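Local structure of Exo-beta-1,3-galactanase (Bifidobacterium bifidum, 5FLW) at residues N215-A220 with D287-L292; I194-L199 with N257-L262; G198-F203 with T221-P226. The protein probably hydrolyses beta-1,3-galactans from their non-reducing ends, releasing galactose, as an exo-acting glycoside hydrolase of family 43. All blocks are in the same frame, centred on the assembly; numbering follows the deposited sequence.

How the contacts relate
All three contacts involve one four-stranded blade of the propeller, built from strands 191-196, 199-205, 216-220 and 231-232. Contacts 1 and 2 join it to the following blade, at strand 289-291 and near strand 261-266, with centres about 11 Å apart. Contact 3 lies within the blade's own connections, its centre about 10 Å from that of contact 1 and 12 Å from that of contact 2. Gly198 and Leu199 lie in segments of both contacts 2 and 3, and Leu199 CD2 packs 3.5 Å from Gly288 CA of contact 1. Each centre is about 17 Å from the centre of the chain, so the three probably lie away from the central cavity where family 43 enzymes hold their catalytic acids.

Contact 1 of 3, residues N215-A220 with D287-L292; sequences NKYSTA and DGVASL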
ATOM      1  N   ASN A 215       4.941  -8.925 -11.262  1.00 15.31           N
ATOM      2  CA  ASN A 215       3.692  -8.307 -10.849  1.00 14.69           C
ATOM      3  C   ASN A 215       2.883  -7.871 -12.084  1.00 17.02           C
ATOM      4  O   ASN A 215       3.407  -7.737 -13.198  1.00 17.21           O
ATOM      5  CB  ASN A 215       3.964  -7.103  -9.943  1.00 14.49           C
ATOM      6  CG  ASN A 215       4.648  -7.475  -8.597  1.00 14.51           C
ATOM      7  OD1 ASN A 215       5.012  -6.577  -7.837  1.00 14.85           O
ATOM      8  ND2 ASN A 215       4.836  -8.769  -8.319  1.00 14.85           N
ATOM      9  N   LYS A 216       1.579  -7.643 -11.876  1.00 16.74           N
ATOM     10  CA  LYS A 216       0.696  -7.367 -13.007  1.00 16.33           C
ATOM     11  C   LYS A 216      -0.275  -6.230 -12.698  1.00 17.78           C
ATOM     12  O   LYS A 216      -0.457  -5.813 -11.540  1.00 16.40           O
ATOM     13  CB  LYS A 216      -0.097  -8.618 -13.417  1.00 17.18           C
ATOM     14  CG  LYS A 216       0.726  -9.850 -13.599  1.00 19.89           C
ATOM     15  CD  LYS A 216      -0.113 -10.970 -14.208  1.00 23.55           C
ATOM     16  CE  LYS A 216       0.749 -12.156 -14.558  1.00 25.22           C
ATOM     17  NZ  LYS A 216      -0.038 -13.315 -15.070  1.00 33.87           N
ATOM     18  N   TYR A 217      -0.932  -5.749 -13.766  1.00 16.71           N
ATOM     19  CA  TYR A 217      -1.946  -4.709 -13.645  1.00 16.62           C
ATOM     20  C   TYR A 217      -3.160  -5.002 -14.531  1.00 21.53           C
ATOM     21  O   TYR A 217      -3.091  -5.750 -15.524  1.00 20.29           O
ATOM     22  CB  TYR A 217      -1.373  -3.307 -13.922  1.00 16.87           C
ATOM     23  CG  TYR A 217      -1.123  -3.032 -15.394  1.00 18.13           C
ATOM     24  CD1 TYR A 217      -0.049  -3.633 -16.063  1.00 18.78           C
ATOM     25  CD2 TYR A 217      -1.961  -2.191 -16.123  1.00 19.47           C
ATOM     26  CE1 TYR A 217       0.191  -3.409 -17.419  1.00 19.86           C
ATOM     27  CE2 TYR A 217      -1.735  -1.954 -17.494  1.00 22.76           C
ATOM     28  CZ  TYR A 217      -0.656  -2.561 -18.132  1.00 29.39           C
ATOM     29  OH  TYR A 217      -0.423  -2.315 -19.477  1.00 26.79           O
ATOM     30  N   SER A 218      -4.281  -4.377 -14.160  1.00 20.37           N
ATOM     31  CA  SER A 218      -5.534  -4.446 -14.898  1.00 20.50           C
ATOM     32  C   SER A 218      -6.114  -3.038 -14.957  1.00 21.60           C
ATOM     33  O   SER A 218      -5.803  -2.198 -14.109  1.00 19.51           O
ATOM     34  CB  SER A 218      -6.498  -5.424 -14.213  1.00 18.95           C
ATOM     35  OG  SER A 218      -7.738  -5.511 -14.865  1.00 22.26           O
ATOM     36  N   THR A 219      -6.943  -2.775 -15.982  1.00 19.94           N
ATOM     37  CA  THR A 219      -7.577  -1.466 -16.159  1.00 25.28           C
ATOM     38  C   THR A 219      -9.093  -1.620 -16.288  1.00 23.93           C
ATOM     39  O   THR A 219      -9.610  -2.688 -16.644  1.00 23.08           O
ATOM     40  CB  THR A 219      -7.044  -0.693 -17.392  1.00 20.91           C
ATOM     41  OG1 THR A 219      -7.347  -1.433 -18.575  1.00 22.17           O
ATOM     42  CG2 THR A 219      -5.538  -0.534 -17.306  1.00 20.55           C
ATOM     43  N   ALA A 220      -9.801  -0.532 -15.969  1.00 20.29           N
ATOM     44  CA  ALA A 220     -11.255  -0.483 -16.076  1.00 20.83           C
ATOM     45  C   ALA A 220     -11.677   0.978 -16.096  1.00 21.18           C
ATOM     46  O   ALA A 220     -10.956   1.854 -15.610  1.00 21.94           O
ATOM     47  CB  ALA A 220     -11.947  -1.242 -14.933  1.00 20.14           C
ATOM     48  N   ASP A 287      -2.601   5.619 -21.789  1.00 30.07           N
ATOM     49  CA  ASP A 287      -3.448   4.912 -22.768  1.00 29.35           C
ATOM     50  C   ASP A 287      -3.630   3.428 -22.446  1.00 28.62           C
ATOM     51  O   ASP A 287      -3.595   2.576 -23.332  1.00 30.61           O
ATOM     52  CB  ASP A 287      -2.960   5.104 -24.211  1.00 32.66           C
ATOM     53  CG  ASP A 287      -2.656   6.552 -24.533  1.00 34.52           C
ATOM     54  OD1 ASP A 287      -3.553   7.403 -24.325  1.00 53.99           O
ATOM     55  OD2 ASP A 287      -1.526   6.838 -24.987  1.00 55.57           O
ATOM     56  N   GLY A 288      -3.825   3.114 -21.167  1.00 28.34           N
ATOM     57  CA  GLY A 288      -4.064   1.745 -20.766  1.00 26.62           C
ATOM     58  C   GLY A 288      -2.825   0.906 -20.631  1.00 25.71           C
ATOM     59  O   GLY A 288      -2.933  -0.293 -20.333  1.00 27.07           O
ATOM     60  N   VAL A 289      -1.651   1.493 -20.813  1.00 25.49           N
ATOM     61  CA  VAL A 289      -0.400   0.760 -20.741  1.00 24.81           C
ATOM     62  C   VAL A 289       0.410   1.300 -19.567  1.00 26.53           C
ATOM     63  O   VAL A 289       0.578   2.517 -19.426  1.00 24.94           O
ATOM     64  CB  VAL A 289       0.384   0.846 -22.060  1.00 25.94           C
ATOM     65  CG1 VAL A 289       1.702   0.098 -21.920  1.00 28.42           C
ATOM     66  CG2 VAL A 289      -0.444   0.274 -23.160  1.00 27.56           C
ATOM     67  N   ALA A 290       0.884   0.397 -18.718  1.00 22.40           N
ATOM     68  CA  ALA A 290       1.781   0.732 -17.621  1.00 21.48           C
ATOM     69  C   ALA A 290       3.113   0.022 -17.854  1.00 20.96           C
ATOM     70  O   ALA A 290       3.136  -1.157 -18.227  1.00 21.63           O
ATOM     71  CB  ALA A 290       1.198   0.313 -16.261  1.00 20.45           C
ATOM     72  N   SER A 291       4.224   0.733 -17.643  1.00 20.63           N
ATOM     73  CA  SER A 291       5.523   0.178 -18.008  1.00 24.22           C
ATOM     74  C   SER A 291       6.617   0.616 -17.040  1.00 19.75           C
ATOM     75  O   SER A 291       6.802   1.811 -16.783  1.00 22.78           O
ATOM     76  CB  SER A 291       5.892   0.577 -19.449  1.00 24.01           C
ATOM     77  OG  SER A 291       7.253   0.298 -19.665  1.00 31.66           O
ATOM     78  N   LEU A 292       7.371  -0.348 -16.533  1.00 22.46           N
ATOM     79  CA  LEU A 292       8.415  -0.079 -15.551  1.00 23.68           C
ATOM     80  C   LEU A 292       9.741  -0.549 -16.130  1.00 20.28           C
ATOM     81  O   LEU A 292       9.872  -1.727 -16.479  1.00 23.19           O
ATOM     82  CB  LEU A 292       8.103  -0.808 -14.236  1.00 22.54           C
ATOM     83  CG  LEU A 292       8.970  -0.535 -13.023  1.00 19.14           C
ATOM     84  CD1 LEU A 292       8.766   0.914 -12.521  1.00 16.71           C
ATOM     85  CD2 LEU A 292       8.688  -1.580 -11.897  1.00 17.49           C
TER
HETATM   86  O   HOH W   1      -5.860  -1.400 -20.571  1.00 54.52           O
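Tyr217 leaves its strand with CG in the crowded position between the backbone N and the carbonyl carbon (chi1 75°), and this stands the ring up from the sheet toward residues 288-290. At the root, CB packs on the carbonyl oxygen of Trp202 in the neighbouring strand. From CG outward the ring lies under the methyl of Ala290: Ala290 CB sits 3.8 Å from the Tyr217 ring centroid and only 6° off the ring normal, a CH-pi contact over the middle of one face. The two long edges differ. Tyr217 CE1 passes 3.8 Å from Ala290 O, whereas Tyr217 CE2 comes 3.5 Å from Gly288 O, which lies in the ring plane. Strand 216-220 is the third of its blade and strand 289-291 the last of the next one, so the tyrosine bridges the interface between adjacent blades of the five-bladed beta-propeller of family 43. Further out, Tyr217 CZ lies 3.4 Å from Ala290 N, and at the tip OH accepts a nearly straight hydrogen bond from that N-H (3.1 Å from Ala290 N to Tyr217 OH, 162° at the hydrogen). Val289 CA crowds Tyr217 OH at 3.3 Å. Two residues along, a water links the two segments again: it lies 2.5 Å from Thr219 OG1 and donates to Gly288 O. Gly288 itself, whose N bonds Tyr201 OH, turns with positive phi into a conformation where a beta carbon would collide with the Asp287 carbonyl oxygen.

Contact 2 of 3, residues I194-L199 with N257-L262; sequences IKKDGL and NSEHFL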
ATOM      1  N   ILE A 194      -4.463   3.658  -9.180  1.00 15.79           N
ATOM      2  CA  ILE A 194      -4.419   5.060  -9.583  1.00 15.46           C
ATOM      3  C   ILE A 194      -5.441   5.249 -10.700  1.00 17.20           C
ATOM      4  O   ILE A 194      -5.997   4.288 -11.245  1.00 17.31           O
ATOM      5  CB  ILE A 194      -3.013   5.577 -10.021  1.00 16.75           C
ATOM      6  CG1 ILE A 194      -2.476   4.822 -11.250  1.00 21.10           C
ATOM      7  CG2 ILE A 194      -2.008   5.533  -8.868  1.00 17.40           C
ATOM      8  CD1 ILE A 194      -2.893   5.379 -12.579  1.00 25.83           C
ATOM      9  N   LYS A 195      -5.701   6.510 -11.010  1.00 19.51           N
ATOM     10  CA  LYS A 195      -6.616   6.884 -12.083  1.00 17.84           C
ATOM     11  C   LYS A 195      -5.965   7.929 -12.981  1.00 18.96           C
ATOM     12  O   LYS A 195      -5.341   8.875 -12.494  1.00 20.79           O
ATOM     13  CB  LYS A 195      -7.903   7.508 -11.505  1.00 18.17           C
ATOM     14  CG  LYS A 195      -9.139   7.521 -12.438  1.00 20.91           C
ATOM     15  CD  LYS A 195     -10.250   8.351 -11.809  1.00 19.01           C
ATOM     16  CE  LYS A 195     -11.539   8.254 -12.578  1.00 20.77           C
ATOM     17  NZ  LYS A 195     -12.699   8.881 -11.894  1.00 20.04           N
ATOM     18  N   LYS A 196      -6.108   7.750 -14.293  1.00 21.46           N
ATOM     19  CA  LYS A 196      -5.601   8.725 -15.251  1.00 24.08           C
ATOM     20  C   LYS A 196      -6.591   8.850 -16.404  1.00 26.14           C
ATOM     21  O   LYS A 196      -6.891   7.857 -17.082  1.00 23.73           O
ATOM     22  CB  LYS A 196      -4.226   8.322 -15.791  1.00 21.72           C
ATOM     23  CG  LYS A 196      -3.633   9.347 -16.740  1.00 21.72           C
ATOM     24  CD  LYS A 196      -2.450   8.747 -17.480  1.00 23.23           C
ATOM     25  CE  LYS A 196      -1.972   9.624 -18.615  1.00 24.33           C
ATOM     26  NZ  LYS A 196      -1.681  10.998 -18.136  1.00 28.70           N
ATOM     27  N   ASP A 197      -7.081  10.067 -16.631  1.00 22.73           N
ATOM     28  CA  ASP A 197      -7.955  10.361 -17.774  1.00 27.64           C
ATOM     29  C   ASP A 197      -9.110   9.369 -17.863  1.00 28.86           C
ATOM     30  O   ASP A 197      -9.403   8.799 -18.919  1.00 25.55           O
ATOM     31  CB  ASP A 197      -7.172  10.434 -19.081  1.00 25.05           C
ATOM     32  CG  ASP A 197      -8.029  10.912 -20.243  1.00 45.66           C
ATOM     33  OD1 ASP A 197      -9.024  11.625 -19.995  1.00 43.73           O
ATOM     34  OD2 ASP A 197      -7.687  10.552 -21.424  1.00 37.48           O
ATOM     35  N   GLY A 198      -9.763   9.149 -16.715  1.00 26.22           N
ATOM     36  CA  GLY A 198     -10.949   8.321 -16.652  1.00 23.56           C
ATOM     37  C   GLY A 198     -10.714   6.823 -16.571  1.00 26.64           C
ATOM     38  O   GLY A 198     -11.696   6.079 -16.447  1.00 27.55           O
ATOM     39  N   LEU A 199      -9.465   6.348 -16.641  1.00 21.70           N
ATOM     40  CA  LEU A 199      -9.162   4.918 -16.607  1.00 21.01           C
ATOM     41  C   LEU A 199      -8.469   4.594 -15.286  1.00 20.43           C
ATOM     42  O   LEU A 199      -7.510   5.276 -14.906  1.00 20.59           O
ATOM     43  CB  LEU A 199      -8.240   4.521 -17.761  1.00 21.96           C
ATOM     44  CG  LEU A 199      -8.083   3.028 -18.026  1.00 21.38           C
ATOM     45  CD1 LEU A 199      -9.373   2.475 -18.607  1.00 24.45           C
ATOM     46  CD2 LEU A 199      -6.931   2.752 -18.946  1.00 21.83           C
ATOM     47  N   ASN A 257      -5.121  13.209 -13.540  1.00 23.39           N
ATOM     48  CA  ASN A 257      -4.675  13.437 -14.914  1.00 24.60           C
ATOM     49  C   ASN A 257      -3.191  13.775 -14.905  1.00 24.69           C
ATOM     50  O   ASN A 257      -2.745  14.756 -15.490  1.00 27.50           O
ATOM     51  CB  ASN A 257      -5.506  14.521 -15.600  1.00 26.18           C
ATOM     52  CG  ASN A 257      -6.901  14.058 -15.895  1.00 26.28           C
ATOM     53  OD1 ASN A 257      -7.095  13.228 -16.787  1.00 32.15           O
ATOM     54  ND2 ASN A 257      -7.882  14.557 -15.138  1.00 29.98           N
ATOM     55  N   SER A 258      -2.409  12.936 -14.249  1.00 25.57           N
ATOM     56  CA  SER A 258      -0.999  13.200 -14.047  1.00 26.17           C
ATOM     57  C   SER A 258      -0.205  12.571 -15.191  1.00 23.79           C
ATOM     58  O   SER A 258      -0.629  11.585 -15.800  1.00 23.96           O
ATOM     59  CB  SER A 258      -0.592  12.668 -12.663  1.00 22.31           C
ATOM     60  OG  SER A 258       0.813  12.703 -12.465  1.00 28.75           O
ATOM     61  N   GLU A 259       0.930  13.184 -15.514  1.00 24.54           N
ATOM     62  CA  GLU A 259       1.856  12.654 -16.509  1.00 27.37           C
ATOM     63  C   GLU A 259       3.069  11.979 -15.904  1.00 28.69           C
ATOM     64  O   GLU A 259       3.876  11.409 -16.646  1.00 27.98           O
ATOM     65  CB  GLU A 259       2.312  13.739 -17.498  1.00 26.89           C
ATOM     66  CG  GLU A 259       1.183  14.420 -18.307  1.00 32.24           C
ATOM     67  CD  GLU A 259       0.446  13.470 -19.290  1.00 48.46           C
ATOM     68  OE1 GLU A 259       1.079  12.523 -19.850  1.00 61.32           O
ATOM     69  OE2 GLU A 259      -0.786  13.675 -19.530  1.00 65.93           O
ATOM     70  N   HIS A 260       3.208  12.025 -14.581  1.00 22.88           N
ATOM     71  CA  HIS A 260       4.335  11.419 -13.879  1.00 21.89           C
ATOM     72  C   HIS A 260       3.832  10.603 -12.700  1.00 21.54           C
ATOM     73  O   HIS A 260       2.945  11.032 -11.957  1.00 20.53           O
ATOM     74  CB  HIS A 260       5.357  12.444 -13.388  1.00 24.02           C
ATOM     75  CG  HIS A 260       5.815  13.387 -14.479  1.00 24.72           C
ATOM     76  ND1 HIS A 260       5.143  14.563 -14.781  1.00 31.04           N
ATOM     77  CD2 HIS A 260       6.850  13.295 -15.343  1.00 35.72           C
ATOM     78  CE1 HIS A 260       5.761  15.147 -15.779  1.00 32.78           C
ATOM     79  NE2 HIS A 260       6.789  14.399 -16.131  1.00 43.82           N
ATOM     80  N   PHE A 261       4.409   9.421 -12.540  1.00 22.37           N
ATOM     81  CA  PHE A 261       4.003   8.472 -11.513  1.00 19.84           C
ATOM     82  C   PHE A 261       5.257   7.871 -10.902  1.00 18.50           C
ATOM     83  O   PHE A 261       6.274   7.683 -11.590  1.00 19.90           O
ATOM     84  CB  PHE A 261       3.104   7.368 -12.098  1.00 19.30           C
ATOM     85  CG  PHE A 261       1.812   7.884 -12.677  1.00 22.98           C
ATOM     86  CD1 PHE A 261       1.746   8.315 -14.006  1.00 22.14           C
ATOM     87  CD2 PHE A 261       0.668   7.948 -11.893  1.00 20.88           C
ATOM     88  CE1 PHE A 261       0.552   8.800 -14.537  1.00 23.60           C
ATOM     89  CE2 PHE A 261      -0.521   8.425 -12.406  1.00 22.44           C
ATOM     90  CZ  PHE A 261      -0.589   8.856 -13.732  1.00 23.91           C
ATOM     91  N   LEU A 262       5.164   7.569  -9.608  1.00 16.83           N
ATOM     92  CA  LEU A 262       6.228   6.931  -8.844  1.00 18.42           C
ATOM     93  C   LEU A 262       5.775   5.536  -8.422  1.00 14.69           C
ATOM     94  O   LEU A 262       4.650   5.369  -7.936  1.00 15.94           O
ATOM     95  CB  LEU A 262       6.573   7.755  -7.596  1.00 17.76           C
ATOM     96  CG  LEU A 262       7.831   7.308  -6.862  1.00 19.54           C
ATOM     97  CD1 LEU A 262       9.071   7.585  -7.697  1.00 18.57           C
ATOM     98  CD2 LEU A 262       7.895   7.978  -5.482  1.00 17.41           C
TER
HETATM   99  O   HOH W   2      -3.242  10.507 -12.884  1.00 20.13           O
HETATM  100  O   HOH W   3      -3.976  12.631 -18.223  1.00 35.13           O
HETATM  101  O   HOH W   4      -9.828  13.594 -17.924  1.00 62.76           O
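The Phe261 ring has Ser258 OG above one face, 4.3 Å from the plane and offset toward the rim, while Ile194 CD1 and Lys196 CD approach obliquely. The closer is Ile194 CD1, 3.9 Å from Phe261 CE2; Pro250, Ile283 and Ile285 add to this apolar patch. The second pair of flat groups, the Asp197 carboxylate and the Asn257 amide, have planes turned 53° apart and share a water that donates to OD1 of each. Lys196 runs extended alongside the Ser258 carbonyl and bends only at its last torsion (chi4 54°), so that Lys196 NZ donates a short hydrogen bond to Ser258 O at 2.6 Å, from above the carbonyl plane. The ammonium also forms a salt bridge with Glu259, whose hydrogen bond, 3.1 Å from Lys196 NZ to Glu259 OE2, is weak, and it donates to a water. Ser258 OG in turn donates to His260 O at 2.8 Å, in the carbonyl plane on a lone pair. Another water joins Lys195 O to Ser258 N. Lys196 and Leu199 pair through both backbone N-H...O bonds around a type I' turn, the tight two-residue beta-hairpin between the first two strands of a propeller blade, here resting against the neighbouring blade.

Contact 3 of 3, residues G198-F203 with T221-P226; sequences GLYYWF and TDLHGP
Tyr200 and Leu223 meet because both place CG anti to the carbonyl carbon and beside the backbone N, with chi1 -59° in the tyrosine and -71° in the leucine. The two side chains cross at about a right angle, and the branch point of the leucine comes down over the centre of the ring: Leu223 CG is 3.8 Å from the Tyr200 centroid, 14° off the normal. Leu223 CD2 spreads toward the inner part of the same face, 3.7 Å from Tyr200 CD1. At the ring edge Tyr200 CE2 runs 3.7 Å from Thr221 O, so the loop backbone borders the aromatic group while its leucine covers one face. Strand 199-205 is the second of its blade, and residues 221-226 belong to the connection between the third and fourth strands of this antiparallel propeller sheet. The phenolic oxygen reaches outside the contact to Asp144, its hydrogen-bond partner, and also accepts from a water that takes the N-H of Leu223, lying 2.8 Å from Tyr200 OH. An alanine in place of Tyr200 would remove the ring and hydroxyl, and with them the bonds to Asp144 and to the water, and would probably loosen the packing of Leu223 and the loop. Another water donates to both Gly198 O and Thr221 O, and Leu199 CD1 touches Thr221 CG2 at 3.8 Å. The loop is stiffened from within by a type I turn, Asp222 to Gly225. Asp222 OD1 accepts the backbone N-H of His224 on its anti lone pair (2.9 Å to His224 N), an Asx turn, and the imidazole on its syn lone pair (2.8 Å to His224 ND1). With NE2 hydrogen-bonded to Glu174, two carboxylates flank that ring and would probably favour its doubly protonated form.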
ATOM      1  N   GLY A 198      -9.763   9.149 -16.715  1.00 26.22           N
ATOM      2  CA  GLY A 198     -10.949   8.321 -16.652  1.00 23.56           C
ATOM      3  C   GLY A 198     -10.714   6.823 -16.571  1.00 26.64           C
ATOM      4  O   GLY A 198     -11.696   6.079 -16.447  1.00 27.55           O
ATOM      5  N   LEU A 199      -9.465   6.348 -16.641  1.00 21.70           N
ATOM      6  CA  LEU A 199      -9.162   4.918 -16.607  1.00 21.01           C
ATOM      7  C   LEU A 199      -8.469   4.594 -15.286  1.00 20.43           C
ATOM      8  O   LEU A 199      -7.510   5.276 -14.906  1.00 20.59           O
ATOM      9  CB  LEU A 199      -8.240   4.521 -17.761  1.00 21.96           C
ATOM     10  CG  LEU A 199      -8.083   3.028 -18.026  1.00 21.38           C
ATOM     11  CD1 LEU A 199      -9.373   2.475 -18.607  1.00 24.45           C
ATOM     12  CD2 LEU A 199      -6.931   2.752 -18.946  1.00 21.83           C
ATOM     13  N   TYR A 200      -8.955   3.554 -14.595  1.00 19.27           N
ATOM     14  CA  TYR A 200      -8.339   3.069 -13.357  1.00 17.70           C
ATOM     15  C   TYR A 200      -7.281   2.022 -13.687  1.00 18.98           C
ATOM     16  O   TYR A 200      -7.484   1.170 -14.558  1.00 20.97           O
ATOM     17  CB  TYR A 200      -9.395   2.423 -12.456  1.00 17.36           C
ATOM     18  CG  TYR A 200     -10.541   3.337 -12.064  1.00 18.64           C
ATOM     19  CD1 TYR A 200     -10.413   4.218 -10.993  1.00 17.38           C
ATOM     20  CD2 TYR A 200     -11.757   3.320 -12.772  1.00 18.53           C
ATOM     21  CE1 TYR A 200     -11.456   5.053 -10.629  1.00 19.35           C
ATOM     22  CE2 TYR A 200     -12.807   4.155 -12.416  1.00 20.05           C
ATOM     23  CZ  TYR A 200     -12.651   5.027 -11.345  1.00 20.89           C
ATOM     24  OH  TYR A 200     -13.689   5.863 -10.970  1.00 21.23           O
ATOM     25  N   TYR A 201      -6.146   2.099 -13.001  1.00 17.36           N
ATOM     26  CA  TYR A 201      -5.070   1.125 -13.144  1.00 18.05           C
ATOM     27  C   TYR A 201      -4.867   0.487 -11.774  1.00 17.36           C
ATOM     28  O   TYR A 201      -4.649   1.195 -10.792  1.00 17.08           O
ATOM     29  CB  TYR A 201      -3.758   1.777 -13.610  1.00 17.27           C
ATOM     30  CG  TYR A 201      -3.785   2.453 -14.995  1.00 21.88           C
ATOM     31  CD1 TYR A 201      -4.534   3.607 -15.221  1.00 19.12           C
ATOM     32  CD2 TYR A 201      -3.005   1.958 -16.049  1.00 18.56           C
ATOM     33  CE1 TYR A 201      -4.545   4.236 -16.478  1.00 23.55           C
ATOM     34  CE2 TYR A 201      -3.002   2.569 -17.302  1.00 19.81           C
ATOM     35  CZ  TYR A 201      -3.776   3.708 -17.515  1.00 25.41           C
ATOM     36  OH  TYR A 201      -3.766   4.335 -18.758  1.00 23.17           O
ATOM     37  N   TRP A 202      -4.948  -0.844 -11.723  1.00 15.21           N
ATOM     38  CA  TRP A 202      -4.887  -1.632 -10.497  1.00 15.69           C
ATOM     39  C   TRP A 202      -3.698  -2.581 -10.613  1.00 22.77           C
ATOM     40  O   TRP A 202      -3.673  -3.445 -11.498  1.00 16.90           O
ATOM     41  CB  TRP A 202      -6.200  -2.416 -10.380  1.00 15.60           C
ATOM     42  CG  TRP A 202      -6.409  -3.324  -9.199  1.00 16.39           C
ATOM     43  CD1 TRP A 202      -5.522  -3.633  -8.195  1.00 17.89           C
ATOM     44  CD2 TRP A 202      -7.610  -4.069  -8.913  1.00 15.25           C
ATOM     45  NE1 TRP A 202      -6.102  -4.519  -7.304  1.00 18.54           N
ATOM     46  CE2 TRP A 202      -7.382  -4.797  -7.719  1.00 18.32           C
ATOM     47  CE3 TRP A 202      -8.861  -4.178  -9.545  1.00 17.30           C
ATOM     48  CZ2 TRP A 202      -8.358  -5.642  -7.159  1.00 15.27           C
ATOM     49  CZ3 TRP A 202      -9.837  -5.004  -8.979  1.00 18.21           C
ATOM     50  CH2 TRP A 202      -9.581  -5.715  -7.787  1.00 17.58           C
ATOM     51  N   PHE A 203      -2.722  -2.428  -9.710  1.00 16.12           N
ATOM     52  CA  PHE A 203      -1.507  -3.232  -9.680  1.00 14.52           C
ATOM     53  C   PHE A 203      -1.546  -4.197  -8.498  1.00 16.30           C
ATOM     54  O   PHE A 203      -2.126  -3.889  -7.453  1.00 15.36           O
ATOM     55  CB  PHE A 203      -0.265  -2.339  -9.530  1.00 13.80           C
ATOM     56  CG  PHE A 203      -0.135  -1.290 -10.602  1.00 16.66           C
ATOM     57  CD1 PHE A 203      -0.893  -0.122 -10.561  1.00 15.81           C
ATOM     58  CD2 PHE A 203       0.749  -1.465 -11.660  1.00 16.64           C
ATOM     59  CE1 PHE A 203      -0.767   0.850 -11.578  1.00 18.41           C
ATOM     60  CE2 PHE A 203       0.878  -0.491 -12.672  1.00 16.13           C
ATOM     61  CZ  PHE A 203       0.124   0.658 -12.618  1.00 15.72           C
ATOM     62  N   THR A 221     -12.848   1.231 -16.687  1.00 22.14           N
ATOM     63  CA  THR A 221     -13.451   2.556 -16.686  1.00 22.63           C
ATOM     64  C   THR A 221     -14.471   2.729 -15.568  1.00 22.09           C
ATOM     65  O   THR A 221     -14.985   3.838 -15.363  1.00 22.88           O
ATOM     66  CB  THR A 221     -14.111   2.819 -18.049  1.00 24.19           C
ATOM     67  OG1 THR A 221     -15.152   1.861 -18.245  1.00 25.71           O
ATOM     68  CG2 THR A 221     -13.113   2.627 -19.173  1.00 24.90           C
ATOM     69  N   ASP A 222     -14.766   1.663 -14.837  1.00 21.88           N
ATOM     70  CA  ASP A 222     -15.623   1.726 -13.668  1.00 20.83           C
ATOM     71  C   ASP A 222     -15.009   0.774 -12.657  1.00 20.92           C
ATOM     72  O   ASP A 222     -14.558  -0.308 -13.037  1.00 22.67           O
ATOM     73  CB  ASP A 222     -17.047   1.256 -14.032  1.00 25.07           C
ATOM     74  CG  ASP A 222     -18.062   1.581 -12.954  1.00 34.68           C
ATOM     75  OD1 ASP A 222     -17.982   0.963 -11.883  1.00 21.39           O
ATOM     76  OD2 ASP A 222     -18.908   2.474 -13.160  1.00 33.69           O
ATOM     77  N   LEU A 223     -14.974   1.196 -11.381  1.00 18.87           N
ATOM     78  CA  LEU A 223     -14.389   0.359 -10.325  1.00 25.32           C
ATOM     79  C   LEU A 223     -15.139  -0.962 -10.151  1.00 19.02           C
ATOM     80  O   LEU A 223     -14.556  -1.941  -9.663  1.00 21.27           O
ATOM     81  CB  LEU A 223     -14.303   1.113  -8.993  1.00 17.17           C
ATOM     82  CG  LEU A 223     -13.261   2.234  -8.910  1.00 17.95           C
ATOM     83  CD1 LEU A 223     -13.559   3.138  -7.742  1.00 18.37           C
ATOM     84  CD2 LEU A 223     -11.865   1.686  -8.793  1.00 18.34           C
ATOM     85  N   HIS A 224     -16.428  -1.010 -10.520  1.00 18.71           N
ATOM     86  CA  HIS A 224     -17.142  -2.283 -10.579  1.00 19.03           C
ATOM     87  C   HIS A 224     -16.683  -3.168 -11.737  1.00 26.29           C
ATOM     88  O   HIS A 224     -17.072  -4.343 -11.792  1.00 23.19           O
ATOM     89  CB  HIS A 224     -18.646  -2.051 -10.738  1.00 21.07           C
ATOM     90  CG  HIS A 224     -19.269  -1.303  -9.603  1.00 22.29           C
ATOM     91  ND1 HIS A 224     -19.356   0.073  -9.579  1.00 21.80           N
ATOM     92  CD2 HIS A 224     -19.837  -1.736  -8.453  1.00 19.38           C
ATOM     93  CE1 HIS A 224     -19.957   0.455  -8.464  1.00 22.90           C
ATOM     94  NE2 HIS A 224     -20.258  -0.623  -7.764  1.00 20.42           N
ATOM     95  N   GLY A 225     -15.905  -2.641 -12.678  1.00 22.34           N
ATOM     96  CA  GLY A 225     -15.518  -3.427 -13.831  1.00 23.01           C
ATOM     97  C   GLY A 225     -16.371  -3.120 -15.061  1.00 33.29           C
ATOM     98  O   GLY A 225     -17.223  -2.205 -15.030  1.00 25.52           O
ATOM     99  N   PRO A 226     -16.183  -3.899 -16.144  1.00 26.23           N
ATOM    100  CA  PRO A 226     -15.253  -5.036 -16.235  1.00 24.94           C
ATOM    101  C   PRO A 226     -13.785  -4.647 -16.156  1.00 24.88           C
ATOM    102  O   PRO A 226     -13.345  -3.646 -16.727  1.00 24.25           O
ATOM    103  CB  PRO A 226     -15.505  -5.614 -17.631  1.00 25.28           C
ATOM    104  CG  PRO A 226     -16.268  -4.588 -18.375  1.00 27.19           C
ATOM    105  CD  PRO A 226     -16.946  -3.690 -17.392  1.00 28.08           C
TER
HETATM  106  O   HOH W   5     -14.356   6.256 -15.622  1.00 29.54           O
HETATM  107  O   HOH W   6     -15.867   4.036 -10.794  1.00 22.25           O